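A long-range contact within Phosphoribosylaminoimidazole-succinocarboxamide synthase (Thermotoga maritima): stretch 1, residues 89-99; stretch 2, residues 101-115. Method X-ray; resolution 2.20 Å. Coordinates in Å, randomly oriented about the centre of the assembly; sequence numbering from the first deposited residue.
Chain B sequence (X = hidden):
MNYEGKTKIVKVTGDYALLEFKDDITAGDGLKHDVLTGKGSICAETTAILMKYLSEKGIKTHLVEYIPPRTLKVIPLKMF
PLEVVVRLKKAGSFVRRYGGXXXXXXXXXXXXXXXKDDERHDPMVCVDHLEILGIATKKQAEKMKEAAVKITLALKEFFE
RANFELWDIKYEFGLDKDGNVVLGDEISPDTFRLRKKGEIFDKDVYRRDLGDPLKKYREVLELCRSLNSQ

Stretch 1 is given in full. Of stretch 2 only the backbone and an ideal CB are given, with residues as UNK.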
ATOM      1  N   LYS B  89      15.411  -3.084   8.388  1.00 22.79           N
ATOM      2  CA  LYS B  89      16.373  -2.196   7.760  1.00 23.96           C
ATOM      3  C   LYS B  89      15.908  -1.878   6.356  1.00 24.60           C
ATOM      4  O   LYS B  89      15.238  -2.691   5.717  1.00 24.40           O
ATOM      5  CB  LYS B  89      17.757  -2.838   7.702  1.00 24.50           C
ATOM      6  CG  LYS B  89      18.375  -3.141   9.067  1.00 25.58           C
ATOM      7  CD  LYS B  89      19.846  -3.499   8.936  1.00 26.44           C
ATOM      8  CE  LYS B  89      20.444  -3.946  10.273  1.00 27.37           C
ATOM      9  NZ  LYS B  89      20.197  -2.983  11.384  1.00 27.80           N
ATOM     10  N   LYS B  90      16.265  -0.691   5.880  1.00 25.24           N
ATOM     11  CA  LYS B  90      15.868  -0.245   4.551  1.00 26.05           C
ATOM     12  C   LYS B  90      16.574  -1.049   3.474  1.00 26.51           C
ATOM     13  O   LYS B  90      17.798  -1.044   3.398  1.00 26.49           O
ATOM     14  CB  LYS B  90      16.209   1.236   4.356  1.00 26.01           C
ATOM     15  CG  LYS B  90      15.559   2.196   5.334  1.00 26.31           C
ATOM     16  CD  LYS B  90      16.018   3.622   5.027  1.00 26.97           C
ATOM     17  CE  LYS B  90      15.497   4.640   6.041  1.00 27.39           C
ATOM     18  NZ  LYS B  90      16.174   5.976   5.883  1.00 27.48           N
ATOM     19  N   ALA B  91      15.801  -1.715   2.624  1.00 27.21           N
ATOM     20  CA  ALA B  91      16.379  -2.508   1.553  1.00 27.50           C
ATOM     21  C   ALA B  91      15.363  -2.877   0.484  1.00 28.08           C
ATOM     22  O   ALA B  91      14.151  -2.818   0.709  1.00 28.34           O
ATOM     23  CB  ALA B  91      16.986  -3.754   2.127  1.00 27.63           C
ATOM     24  N   GLY B  92      15.867  -3.248  -0.691  1.00 28.41           N
ATOM     25  CA  GLY B  92      15.004  -3.657  -1.790  1.00 28.38           C
ATOM     26  C   GLY B  92      13.996  -2.666  -2.355  1.00 28.25           C
ATOM     27  O   GLY B  92      14.331  -1.523  -2.681  1.00 28.04           O
ATOM     28  N   SER B  93      12.753  -3.124  -2.487  1.00 27.97           N
ATOM     29  CA  SER B  93      11.682  -2.306  -3.023  1.00 27.86           C
ATOM     30  C   SER B  93      11.403  -1.139  -2.090  1.00 28.20           C
ATOM     31  O   SER B  93      10.711  -0.181  -2.465  1.00 28.14           O
ATOM     32  CB  SER B  93      10.416  -3.138  -3.165  1.00 27.99           C
ATOM     33  OG  SER B  93       9.887  -3.444  -1.883  1.00 27.85           O
ATOM     34  N   PHE B  94      11.929  -1.211  -0.869  1.00 27.80           N
ATOM     35  CA  PHE B  94      11.692  -0.126   0.067  1.00 27.63           C
ATOM     36  C   PHE B  94      12.522   1.089  -0.296  1.00 27.60           C
ATOM     37  O   PHE B  94      12.052   2.212  -0.172  1.00 27.39           O
ATOM     38  CB  PHE B  94      12.003  -0.532   1.507  1.00 27.27           C
ATOM     39  CG  PHE B  94      11.615   0.524   2.522  1.00 26.93           C
ATOM     40  CD1 PHE B  94      10.323   0.568   3.040  1.00 26.36           C
ATOM     41  CD2 PHE B  94      12.529   1.506   2.913  1.00 26.55           C
ATOM     42  CE1 PHE B  94       9.951   1.571   3.929  1.00 26.33           C
ATOM     43  CE2 PHE B  94      12.167   2.514   3.799  1.00 26.05           C
ATOM     44  CZ  PHE B  94      10.881   2.551   4.310  1.00 26.20           C
ATOM     45  N   VAL B  95      13.761   0.881  -0.725  1.00 27.82           N
ATOM     46  CA  VAL B  95      14.590   2.018  -1.101  1.00 28.17           C
ATOM     47  C   VAL B  95      14.156   2.555  -2.463  1.00 28.52           C
ATOM     48  O   VAL B  95      14.207   3.757  -2.719  1.00 27.81           O
ATOM     49  CB  VAL B  95      16.087   1.645  -1.120  1.00 28.41           C
ATOM     50  CG1 VAL B  95      16.589   1.470   0.312  1.00 28.39           C
ATOM     51  CG2 VAL B  95      16.306   0.356  -1.908  1.00 28.84           C
ATOM     52  N   ARG B  96      13.684   1.664  -3.327  1.00 29.28           N
ATOM     53  CA  ARG B  96      13.236   2.085  -4.645  1.00 30.25           C
ATOM     54  C   ARG B  96      11.921   2.869  -4.607  1.00 30.09           C
ATOM     55  O   ARG B  96      11.582   3.569  -5.560  1.00 30.69           O
ATOM     56  CB  ARG B  96      13.089   0.866  -5.562  1.00 31.30           C
ATOM     57  CG  ARG B  96      14.388   0.066  -5.718  1.00 32.47           C
ATOM     58  CD  ARG B  96      14.340  -0.819  -6.947  1.00 33.45           C
ATOM     59  NE  ARG B  96      13.296  -1.835  -6.862  1.00 34.25           N
ATOM     60  CZ  ARG B  96      13.391  -2.968  -6.169  1.00 35.04           C
ATOM     61  NH1 ARG B  96      14.498  -3.256  -5.486  1.00 34.88           N
ATOM     62  NH2 ARG B  96      12.368  -3.817  -6.157  1.00 35.05           N
ATOM     63  N   ARG B  97      11.180   2.765  -3.512  1.00 29.73           N
ATOM     64  CA  ARG B  97       9.907   3.481  -3.406  1.00 29.32           C
ATOM     65  C   ARG B  97       9.991   4.753  -2.569  1.00 29.18           C
ATOM     66  O   ARG B  97       9.361   5.760  -2.889  1.00 28.80           O
ATOM     67  CB  ARG B  97       8.836   2.581  -2.779  1.00 28.77           C
ATOM     68  CG  ARG B  97       8.265   1.505  -3.673  1.00 28.12           C
ATOM     69  CD  ARG B  97       7.310   0.636  -2.874  1.00 27.53           C
ATOM     70  NE  ARG B  97       8.048  -0.272  -2.001  1.00 27.67           N
ATOM     71  CZ  ARG B  97       7.612  -0.704  -0.822  1.00 27.37           C
ATOM     72  NH1 ARG B  97       6.429  -0.303  -0.358  1.00 26.65           N
ATOM     73  NH2 ARG B  97       8.355  -1.550  -0.116  1.00 26.60           N
ATOM     74  N   TYR B  98      10.783   4.701  -1.504  1.00 29.28           N
ATOM     75  CA  TYR B  98      10.887   5.822  -0.587  1.00 29.59           C
ATOM     76  C   TYR B  98      12.285   6.395  -0.417  1.00 30.93           C
ATOM     77  O   TYR B  98      12.483   7.309   0.388  1.00 31.10           O
ATOM     78  CB  TYR B  98      10.365   5.370   0.775  1.00 28.42           C
ATOM     79  CG  TYR B  98       9.057   4.629   0.678  1.00 27.13           C
ATOM     80  CD1 TYR B  98       7.944   5.234   0.098  1.00 26.61           C
ATOM     81  CD2 TYR B  98       8.933   3.319   1.140  1.00 26.48           C
ATOM     82  CE1 TYR B  98       6.732   4.556  -0.026  1.00 26.31           C
ATOM     83  CE2 TYR B  98       7.716   2.621   1.023  1.00 26.28           C
ATOM     84  CZ  TYR B  98       6.620   3.248   0.438  1.00 26.00           C
ATOM     85  OH  TYR B  98       5.405   2.593   0.325  1.00 25.36           O
ATOM     86  N   GLY B  99      13.254   5.862  -1.155  1.00 31.87           N
ATOM     87  CA  GLY B  99      14.616   6.351  -1.018  1.00 33.34           C
ATOM     88  C   GLY B  99      15.237   5.903   0.302  1.00 34.46           C
ATOM     89  O   GLY B  99      14.729   4.997   0.974  1.00 34.41           O
ATOM     90  N   UNK B 101      18.951   5.033   2.784  1.00 37.71           N
ATOM     91  CA  UNK B 101      20.220   4.323   2.678  1.00 38.33           C
ATOM     92  C   UNK B 101      20.013   2.835   2.836  1.00 38.60           C
ATOM     93  O   UNK B 101      19.678   2.381   3.925  1.00 39.01           O
ATOM     94  CB  UNK B 101      21.215   4.831   3.724  1.00 38.33           C
ATOM     95  N   UNK B 102      20.205   2.074   1.763  1.00 38.80           N
ATOM     96  CA  UNK B 102      20.042   0.624   1.853  1.00 39.14           C
ATOM     97  C   UNK B 102      20.954   0.088   2.950  1.00 39.14           C
ATOM     98  O   UNK B 102      22.179   0.206   2.873  1.00 39.10           O
ATOM     99  CB  UNK B 102      20.349  -0.050   0.514  1.00 39.14           C
ATOM    100  N   UNK B 103      20.343  -0.501   3.971  1.00 39.09           N
ATOM    101  CA  UNK B 103      21.097  -1.033   5.085  1.00 39.20           C
ATOM    102  C   UNK B 103      20.824  -0.195   6.314  1.00 39.30           C
ATOM    103  O   UNK B 103      21.136  -0.611   7.437  1.00 39.25           O
ATOM    104  CB  UNK B 103      22.594  -1.071   4.771  1.00 39.20           C
ATOM    105  N   UNK B 104      20.247   0.989   6.110  1.00 39.26           N
ATOM    106  CA  UNK B 104      19.943   1.857   7.239  1.00 39.56           C
ATOM    107  C   UNK B 104      18.855   1.208   8.060  1.00 39.19           C
ATOM    108  O   UNK B 104      17.935   0.580   7.525  1.00 38.97           O
ATOM    109  CB  UNK B 104      19.522   3.253   6.777  1.00 39.56           C
ATOM    110  N   UNK B 105      18.967   1.367   9.370  1.00 38.86           N
ATOM    111  CA  UNK B 105      18.004   0.804  10.289  1.00 38.47           C
ATOM    112  C   UNK B 105      16.728   1.624  10.197  1.00 37.97           C
ATOM    113  O   UNK B 105      16.739   2.767   9.728  1.00 37.88           O
ATOM    114  CB  UNK B 105      18.548   0.776  11.719  1.00 38.47           C
ATOM    115  N   UNK B 106      15.630   1.021  10.628  1.00 36.80           N
ATOM    116  CA  UNK B 106      14.357   1.704  10.659  1.00 35.91           C
ATOM    117  C   UNK B 106      14.267   2.024  12.134  1.00 35.37           C
ATOM    118  O   UNK B 106      14.969   1.407  12.930  1.00 35.55           O
ATOM    119  CB  UNK B 106      13.184   0.884  10.119  1.00 35.91           C
ATOM    120  N   UNK B 107      13.431   3.002  12.523  1.00 35.03           N
ATOM    121  CA  UNK B 107      13.311   3.346  13.943  1.00 34.14           C
ATOM    122  C   UNK B 107      12.581   2.216  14.641  1.00 33.55           C
ATOM    123  O   UNK B 107      12.825   1.925  15.807  1.00 34.01           O
ATOM    124  CB  UNK B 107      12.580   4.675  14.142  1.00 34.14           C
ATOM    125  N   UNK B 108      11.673   1.585  13.905  1.00 32.65           N
ATOM    126  CA  UNK B 108      10.882   0.478  14.421  1.00 31.38           C
ATOM    127  C   UNK B 108      10.592  -0.505  13.276  1.00 30.42           C
ATOM    128  O   UNK B 108      10.833  -0.197  12.105  1.00 30.46           O
ATOM    129  CB  UNK B 108       9.584   0.984  15.053  1.00 31.38           C
ATOM    130  N   UNK B 109      10.093  -1.707  13.604  1.00 29.19           N
ATOM    131  CA  UNK B 109       9.797  -2.685  12.556  1.00 28.31           C
ATOM    132  C   UNK B 109       8.593  -2.283  11.698  1.00 27.27           C
ATOM    133  O   UNK B 109       7.510  -1.978  12.209  1.00 26.92           O
ATOM    134  CB  UNK B 109       9.543  -4.056  13.185  1.00 28.31           C
ATOM    135  N   UNK B 110       8.787  -2.301  10.388  1.00 25.96           N
ATOM    136  CA  UNK B 110       7.717  -1.956   9.464  1.00 24.80           C
ATOM    137  C   UNK B 110       7.085  -3.204   8.840  1.00 23.87           C
ATOM    138  O   UNK B 110       7.792  -4.074   8.307  1.00 23.52           O
ATOM    139  CB  UNK B 110       8.251  -1.033   8.367  1.00 24.80           C
ATOM    140  N   UNK B 111       5.757  -3.287   8.934  1.00 22.75           N
ATOM    141  CA  UNK B 111       4.987  -4.393   8.377  1.00 22.10           C
ATOM    142  C   UNK B 111       4.222  -3.918   7.145  1.00 21.87           C
ATOM    143  O   UNK B 111       3.494  -2.938   7.227  1.00 21.87           O
ATOM    144  CB  UNK B 111       4.026  -4.967   9.421  1.00 22.10           C
ATOM    145  N   UNK B 112       4.378  -4.628   6.023  1.00 21.52           N
ATOM    146  CA  UNK B 112       3.710  -4.307   4.762  1.00 21.03           C
ATOM    147  C   UNK B 112       2.948  -5.515   4.215  1.00 20.81           C
ATOM    148  O   UNK B 112       3.442  -6.645   4.268  1.00 20.43           O
ATOM    149  CB  UNK B 112       4.730  -3.820   3.731  1.00 21.03           C
ATOM    150  N   UNK B 113       1.762  -5.285   3.661  1.00 20.84           N
ATOM    151  CA  UNK B 113       1.010  -6.383   3.068  1.00 21.21           C
ATOM    152  C   UNK B 113       1.029  -6.285   1.547  1.00 21.66           C
ATOM    153  O   UNK B 113       0.980  -5.205   0.967  1.00 21.72           O
ATOM    154  CB  UNK B 113      -0.431  -6.387   3.583  1.00 21.21           C
ATOM    155  N   UNK B 114       1.093  -7.440   0.909  1.00 22.47           N
ATOM    156  CA  UNK B 114       1.095  -7.534  -0.540  1.00 23.02           C
ATOM    157  C   UNK B 114       0.152  -8.652  -0.950  1.00 23.60           C
ATOM    158  O   UNK B 114       0.234  -9.774  -0.446  1.00 23.14           O
ATOM    159  CB  UNK B 114       2.506  -7.776  -1.080  1.00 23.02           C
ATOM    160  N   UNK B 115      -0.759  -8.345  -1.854  1.00 24.71           N
ATOM    161  CA  UNK B 115      -1.662  -9.363  -2.334  1.00 25.90           C
ATOM    162  C   UNK B 115      -0.825 -10.274  -3.207  1.00 27.00           C
ATOM    163  O   UNK B 115      -0.220  -9.822  -4.186  1.00 26.26           O
ATOM    164  CB  UNK B 115      -2.855  -8.773  -3.088  1.00 25.90           C
TER

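Position 101 opens a type II turn that ends at 104. Its CA-to-CB bond points away from stretch 1, and the ideal CB lies 5.5 Å from Lys90 CD, so nearly any small or polar residue would suit. It is Ala101.

At 102 the CB points sideways, 4.1 Å from Val95 CG1 and 4.0 Å from Lys90 O. Room remains along Ala91, and a residue with an aliphatic stem, polar or not, would fit. Glu102 is deposited: its CG packs 4.0 Å from Ala91 CA, and its own CA makes a CA-H...O contact with Lys90 O (3.2 Å).

Position 103 has phi/psi of 111/-15, where a CB would be jammed against the preceding carbonyl O. The backbone alone calls for glycine, and Gly103 is found, its N donating to Lys90 O (2.7 Å, 157°).

At 104 the CB points sideways, 3.9 Å from Lys90 CD, and the lysine runs out to a charged NZ. Acidic residues, or a polar one such as Gln, are plausible. Glu104 forms a salt bridge through OE2 to Lys90 NZ (2.8 Å), though the hydrogen bond within it is weak. Lys90 N donates to Glu104 O (2.7 Å, 166°).

Position 105 forms an antiparallel, non-hydrogen-bonded pair with Lys89, both side chains on the same face. The ideal CB is 4.1 Å from Lys89 NZ, so a short acid or a small polar residue would suit. Asp105 places OD2 2.6 Å from Lys89 NZ in a salt bridge.

At 106 the CB points sideways, but the Lys90 stem and Phe94 ring offer apolar surface to a branched aliphatic chain. Leu106 reaches both with CD2: 3.6 Å from Lys90 CG and 4.3 Å from Phe94 CE2.

Positions 107, 108 and 109 touch nothing in stretch 1; the chain turns a corner at the first two. They are Pro107, Val108 and Pro109.

At 110 the CB points toward Phe94, 5.4 Å from CE1, favouring a medium apolar residue. Leu110 brings CD2 to 3.3 Å from Phe94 CE1.

Positions 111, 113 and 115 are out of reach: Val111, Phe113 and Ile115.

At 112 the CB points toward the Arg97 guanidinium, which invites an acid long enough to span the gap. Glu112 answers with two hydrogen bonds, OE2 from Arg97 NH1 (2.6 Å, 171°) and OE1 from Arg97 NH2 (2.9 Å, 166°).

Position 114 also points toward stretch 1; a large side chain could reach Arg97. Phe114 lays CZ over one guanidinium face, 4.4 Å from Arg97 NH2.

Stretch 2, residues 101-115: AEGEDLPVPLVEFFI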
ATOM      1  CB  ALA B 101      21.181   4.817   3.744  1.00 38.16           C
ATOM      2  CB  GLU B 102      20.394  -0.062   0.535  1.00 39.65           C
ATOM      3  CG  GLU B 102      20.167  -1.568   0.568  1.00 40.49           C
ATOM      4  CD  GLU B 102      20.464  -2.235  -0.759  1.00 41.36           C
ATOM      5  OE1 GLU B 102      21.659  -2.331  -1.122  1.00 41.72           O
ATOM      6  OE2 GLU B 102      19.500  -2.658  -1.443  1.00 41.80           O
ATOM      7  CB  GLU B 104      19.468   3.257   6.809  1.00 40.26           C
ATOM      8  CG  GLU B 104      19.302   4.200   8.033  1.00 42.15           C
ATOM      9  CD  GLU B 104      18.750   5.591   7.704  1.00 42.89           C
ATOM     10  OE1 GLU B 104      19.382   6.313   6.902  1.00 43.45           O
ATOM     11  OE2 GLU B 104      17.684   5.964   8.257  1.00 43.08           O
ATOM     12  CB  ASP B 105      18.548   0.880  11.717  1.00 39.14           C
ATOM     13  CG  ASP B 105      19.977   0.389  11.817  1.00 39.61           C
ATOM     14  OD1 ASP B 105      20.691   0.834  12.737  1.00 39.95           O
ATOM     15  OD2 ASP B 105      20.386  -0.442  10.980  1.00 40.07           O
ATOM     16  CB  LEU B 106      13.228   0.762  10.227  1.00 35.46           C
ATOM     17  CG  LEU B 106      13.256   0.406   8.737  1.00 35.14           C
ATOM     18  CD1 LEU B 106      12.131  -0.560   8.408  1.00 34.71           C
ATOM     19  CD2 LEU B 106      13.132   1.693   7.903  1.00 35.26           C
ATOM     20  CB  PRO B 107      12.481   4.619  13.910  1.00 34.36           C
ATOM     21  CG  PRO B 107      11.510   4.316  12.786  1.00 34.33           C
ATOM     22  CD  PRO B 107      12.447   3.753  11.717  1.00 34.78           C
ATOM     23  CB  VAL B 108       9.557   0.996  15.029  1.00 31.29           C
ATOM     24  CG1 VAL B 108       9.858   2.073  16.061  1.00 31.15           C
ATOM     25  CG2 VAL B 108       8.656   1.553  13.944  1.00 30.80           C
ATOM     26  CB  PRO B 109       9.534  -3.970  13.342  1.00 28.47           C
ATOM     27  CG  PRO B 109      10.328  -3.765  14.621  1.00 29.04           C
ATOM     28  CD  PRO B 109      10.024  -2.329  14.938  1.00 29.11           C
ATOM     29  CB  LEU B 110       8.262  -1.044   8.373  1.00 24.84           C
ATOM     30  CG  LEU B 110       7.286  -0.678   7.262  1.00 25.42           C
ATOM     31  CD1 LEU B 110       6.159   0.205   7.793  1.00 25.60           C
ATOM     32  CD2 LEU B 110       8.056   0.013   6.178  1.00 25.50           C
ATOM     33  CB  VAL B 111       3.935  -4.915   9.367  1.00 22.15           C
ATOM     34  CG1 VAL B 111       3.313  -6.188   8.822  1.00 21.45           C
ATOM     35  CG2 VAL B 111       4.561  -5.149  10.725  1.00 22.69           C
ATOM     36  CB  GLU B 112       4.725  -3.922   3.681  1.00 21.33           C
ATOM     37  CG  GLU B 112       5.490  -2.634   3.885  1.00 22.24           C
ATOM     38  CD  GLU B 112       6.249  -2.209   2.620  1.00 22.23           C
ATOM     39  OE1 GLU B 112       7.249  -2.867   2.238  1.00 22.26           O
ATOM     40  OE2 GLU B 112       5.830  -1.214   1.999  1.00 22.53           O
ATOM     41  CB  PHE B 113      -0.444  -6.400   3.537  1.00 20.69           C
ATOM     42  CG  PHE B 113      -0.621  -6.808   4.966  1.00 21.75           C
ATOM     43  CD1 PHE B 113      -0.416  -5.893   5.998  1.00 21.68           C
ATOM     44  CD2 PHE B 113      -1.006  -8.114   5.288  1.00 21.58           C
ATOM     45  CE1 PHE B 113      -0.596  -6.273   7.332  1.00 22.21           C
ATOM     46  CE2 PHE B 113      -1.186  -8.500   6.623  1.00 21.98           C
ATOM     47  CZ  PHE B 113      -0.982  -7.579   7.647  1.00 21.46           C
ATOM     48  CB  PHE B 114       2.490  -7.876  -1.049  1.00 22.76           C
ATOM     49  CG  PHE B 114       3.470  -6.767  -0.906  1.00 22.49           C
ATOM     50  CD1 PHE B 114       3.633  -5.832  -1.926  1.00 21.73           C
ATOM     51  CD2 PHE B 114       4.248  -6.656   0.250  1.00 22.28           C
ATOM     52  CE1 PHE B 114       4.564  -4.801  -1.805  1.00 21.74           C
ATOM     53  CE2 PHE B 114       5.184  -5.623   0.385  1.00 22.20           C
ATOM     54  CZ  PHE B 114       5.345  -4.695  -0.646  1.00 21.90           C
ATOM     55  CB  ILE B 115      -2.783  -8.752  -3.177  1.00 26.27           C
ATOM     56  CG1 ILE B 115      -3.751  -8.020  -2.246  1.00 26.39           C
ATOM     57  CG2 ILE B 115      -3.499  -9.854  -4.008  1.00 25.71           C
ATOM     58  CD1 ILE B 115      -4.988  -7.508  -2.945  1.00 27.68           C
TER
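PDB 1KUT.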